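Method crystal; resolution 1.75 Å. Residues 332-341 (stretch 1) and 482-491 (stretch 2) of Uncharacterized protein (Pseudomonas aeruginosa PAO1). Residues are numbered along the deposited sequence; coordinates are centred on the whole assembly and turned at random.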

# COMPACT_ATOMS: atom_id res chain seq x y z
N TYR A 332 -11.07 20.00 4.37
CA TYR A 332 -11.97 18.96 4.84
C TYR A 332 -13.03 19.57 5.76
O TYR A 332 -12.69 20.35 6.63
CB TYR A 332 -11.11 17.98 5.64
CG TYR A 332 -11.79 16.81 6.29
CD1 TYR A 332 -11.98 15.62 5.59
CD2 TYR A 332 -12.15 16.85 7.63
CE1 TYR A 332 -12.54 14.52 6.21
CE2 TYR A 332 -12.71 15.76 8.26
CZ TYR A 332 -12.91 14.59 7.54
OH TYR A 332 -13.47 13.50 8.14
N ARG A 333 -14.29 19.21 5.55
CA ARG A 333 -15.36 19.69 6.43
C ARG A 333 -15.43 21.22 6.39
O ARG A 333 -15.77 21.87 7.38
CB ARG A 333 -15.12 19.17 7.85
CG ARG A 333 -16.35 19.15 8.77
CD ARG A 333 -16.11 18.22 9.94
NE ARG A 333 -17.17 18.27 10.94
CZ ARG A 333 -17.32 17.40 11.93
NH1 ARG A 333 -16.48 16.37 12.05
NH2 ARG A 333 -18.31 17.56 12.79
N GLU A 334 -15.11 21.78 5.23
CA GLU A 334 -15.11 23.22 5.01
C GLU A 334 -14.30 23.95 6.09
O GLU A 334 -14.65 25.06 6.50
CB GLU A 334 -16.56 23.76 4.95
CG GLU A 334 -17.41 23.17 3.80
CD GLU A 334 -18.90 23.50 3.92
OE1 GLU A 334 -19.47 23.37 5.02
OE2 GLU A 334 -19.51 23.89 2.89
N GLY A 335 -13.22 23.32 6.55
CA GLY A 335 -12.32 23.92 7.52
C GLY A 335 -12.76 23.79 8.97
O GLY A 335 -12.05 24.24 9.88
N ARG A 336 -13.90 23.16 9.21
CA ARG A 336 -14.38 23.01 10.59
C ARG A 336 -13.67 21.87 11.33
O ARG A 336 -13.10 20.98 10.70
CB ARG A 336 -15.90 22.83 10.63
CG ARG A 336 -16.67 24.08 10.21
CD ARG A 336 -18.17 23.90 10.39
NE ARG A 336 -18.66 22.81 9.55
CZ ARG A 336 -18.96 22.94 8.26
NH1 ARG A 336 -18.84 24.12 7.67
NH2 ARG A 336 -19.39 21.89 7.58
N PRO A 337 -13.70 21.91 12.67
CA PRO A 337 -13.05 20.87 13.46
C PRO A 337 -13.73 19.50 13.37
O PRO A 337 -14.93 19.41 13.11
CB PRO A 337 -13.13 21.41 14.89
CG PRO A 337 -14.33 22.32 14.88
CD PRO A 337 -14.28 22.97 13.52
N TRP A 338 -12.94 18.46 13.59
CA TRP A 338 -13.42 17.09 13.59
C TRP A 338 -12.86 16.29 14.76
O TRP A 338 -13.25 15.16 14.99
CB TRP A 338 -13.08 16.40 12.26
CG TRP A 338 -11.64 16.51 11.84
CD1 TRP A 338 -11.10 17.44 11.00
CD2 TRP A 338 -10.56 15.63 12.21
NE1 TRP A 338 -9.75 17.19 10.82
CE2 TRP A 338 -9.40 16.10 11.56
CE3 TRP A 338 -10.47 14.50 13.03
CZ2 TRP A 338 -8.16 15.47 11.70
CZ3 TRP A 338 -9.23 13.88 13.17
CH2 TRP A 338 -8.10 14.37 12.51
N LEU A 339 -11.94 16.88 15.51
CA LEU A 339 -11.33 16.19 16.63
C LEU A 339 -11.73 16.94 17.87
O LEU A 339 -11.32 18.08 18.06
CB LEU A 339 -9.81 16.18 16.49
CG LEU A 339 -9.03 15.60 17.68
CD1 LEU A 339 -9.33 14.12 17.89
CD2 LEU A 339 -7.52 15.80 17.51
N PHE A 340 -12.52 16.30 18.71
CA PHE A 340 -13.15 16.98 19.85
C PHE A 340 -12.71 16.41 21.19
O PHE A 340 -12.77 15.21 21.42
CB PHE A 340 -14.67 16.90 19.74
CG PHE A 340 -15.22 17.39 18.44
CD1 PHE A 340 -15.45 18.74 18.23
CD2 PHE A 340 -15.50 16.50 17.41
CE1 PHE A 340 -15.96 19.20 17.03
CE2 PHE A 340 -16.01 16.94 16.21
CZ PHE A 340 -16.24 18.30 16.01
N LEU A 341 -12.29 17.29 22.09
CA LEU A 341 -11.95 16.90 23.44
C LEU A 341 -13.11 17.32 24.34
O LEU A 341 -13.36 18.51 24.51
CB LEU A 341 -10.66 17.60 23.88
CG LEU A 341 -9.31 16.97 23.53
CD1 LEU A 341 -9.28 16.24 22.19
CD2 LEU A 341 -8.19 18.00 23.61
N PRO A 482 -22.13 10.50 17.18
CA PRO A 482 -21.79 11.90 16.93
C PRO A 482 -21.72 12.75 18.20
O PRO A 482 -22.21 12.35 19.26
CB PRO A 482 -22.95 12.39 16.06
CG PRO A 482 -24.10 11.58 16.52
CD PRO A 482 -23.55 10.22 16.86
N LEU A 483 -21.11 13.92 18.07
CA LEU A 483 -20.98 14.87 19.17
C LEU A 483 -22.34 15.21 19.76
O LEU A 483 -23.34 15.31 19.05
CB LEU A 483 -20.29 16.14 18.66
CG LEU A 483 -19.61 17.09 19.64
CD1 LEU A 483 -18.51 16.38 20.39
CD2 LEU A 483 -19.05 18.29 18.89
N GLU A 484 -22.38 15.39 21.08
CA GLU A 484 -23.62 15.64 21.81
C GLU A 484 -24.33 16.89 21.31
O GLU A 484 -25.51 16.85 20.96
CB GLU A 484 -23.33 15.74 23.31
CG GLU A 484 -22.86 14.43 23.96
CD GLU A 484 -21.51 13.93 23.46
OE1 GLU A 484 -20.72 14.74 22.91
OE2 GLU A 484 -21.22 12.72 23.63
N THR A 485 -23.60 18.00 21.27
CA THR A 485 -24.13 19.27 20.78
C THR A 485 -23.40 19.65 19.50
O THR A 485 -22.22 19.99 19.53
CB THR A 485 -23.96 20.40 21.81
OG1 THR A 485 -24.59 20.02 23.04
CG2 THR A 485 -24.58 21.70 21.30
N GLY A 486 -24.09 19.58 18.37
CA GLY A 486 -23.46 19.79 17.09
C GLY A 486 -23.66 21.17 16.48
O GLY A 486 -24.60 21.89 16.80
N ASN A 487 -22.74 21.52 15.60
CA ASN A 487 -22.82 22.73 14.79
C ASN A 487 -23.82 22.46 13.67
O ASN A 487 -23.68 21.48 12.94
CB ASN A 487 -21.42 23.02 14.23
CG ASN A 487 -21.36 24.28 13.40
OD1 ASN A 487 -22.37 24.80 12.94
ND2 ASN A 487 -20.14 24.78 13.20
N PRO A 488 -24.84 23.32 13.55
CA PRO A 488 -25.88 23.17 12.52
C PRO A 488 -25.29 23.04 11.12
O PRO A 488 -25.85 22.34 10.28
CB PRO A 488 -26.66 24.49 12.63
CG PRO A 488 -26.45 24.94 14.04
CD PRO A 488 -25.06 24.50 14.41
N LEU A 489 -24.18 23.72 10.87
CA LEU A 489 -23.49 23.63 9.59
C LEU A 489 -22.92 22.24 9.33
O LEU A 489 -22.57 21.92 8.20
CB LEU A 489 -22.35 24.65 9.54
CG LEU A 489 -22.84 26.10 9.58
CD1 LEU A 489 -21.71 27.06 9.93
CD2 LEU A 489 -23.49 26.45 8.25
N ASP A 490 -22.83 21.42 10.37
CA ASP A 490 -22.25 20.08 10.23
C ASP A 490 -23.26 19.00 9.87
O ASP A 490 -22.90 17.84 9.69
CB ASP A 490 -21.54 19.67 11.51
CG ASP A 490 -20.09 20.10 11.55
OD1 ASP A 490 -19.48 20.31 10.48
OD2 ASP A 490 -19.57 20.23 12.67
N ALA A 491 -24.54 19.37 9.80
CA ALA A 491 -25.58 18.36 9.58
C ALA A 491 -25.39 17.52 8.30
O ALA A 491 -25.56 16.30 8.33
CB ALA A 491 -26.98 19.00 9.61
O HOH W 1 -22.54 23.48 5.89
O HOH W 2 -17.21 21.10 13.36

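The contact between the two stretches centres on the buried carboxylate of D490, which is shared by two arginines. R333 reaches it with an extended side chain and meets it edge-on in a paired salt bridge: NE of R333 donates to OD1 of D490 at 3.1 Å, and NH2 of R333 donates to OD2 of D490 at 3.0 Å, both nearly straight. R336 adds a second salt bridge, its NE lying 2.8 Å from OD1 of D490, with a weak hydrogen bond from R336 NH2 to the same OD1 at 3.3 Å. OD1 thus accepts from both arginines, while OD2 also receives a hydrogen bond from water 2 (2.6 Å from the water oxygen to D490 OD2), which donates as well to the carbonyl oxygen of P337.

Two positive groups around one carboxylate leave charge to balance, and E334 contributes to this from within the first stretch: its OE1 accepts from NH1 of R336 at 2.8 Å and from NH2 of R336 at 3.0 Å. Water 1 links E334 OE1 to the carbonyl oxygen of L489. That carbonyl lies over one face of the R336 guanidinium, 3.2 Å from L489 O to R336 NH2, but the angle is too poor for a hydrogen bond.

Each stretch also turns on itself locally. The backbone NH of R336 bonds to the carbonyl of R333, and that of D490 to the carbonyl of N487, at the start of the 3-10 segment. N487 OD1 also accepts from L489 N at 3.0 Å.

Beyond the charged cluster, the contact becomes apolar. L483 CD2 sits over the face of the F340 ring, 3.7 Å from F340 CD1, in a CH-pi contact. No backbone hydrogen bonds join the stretches; the CA atoms of R333 and D490 are 7.9 Å apart and those of F340 and L483 8.1 Å apart, and side chains bridge the gap.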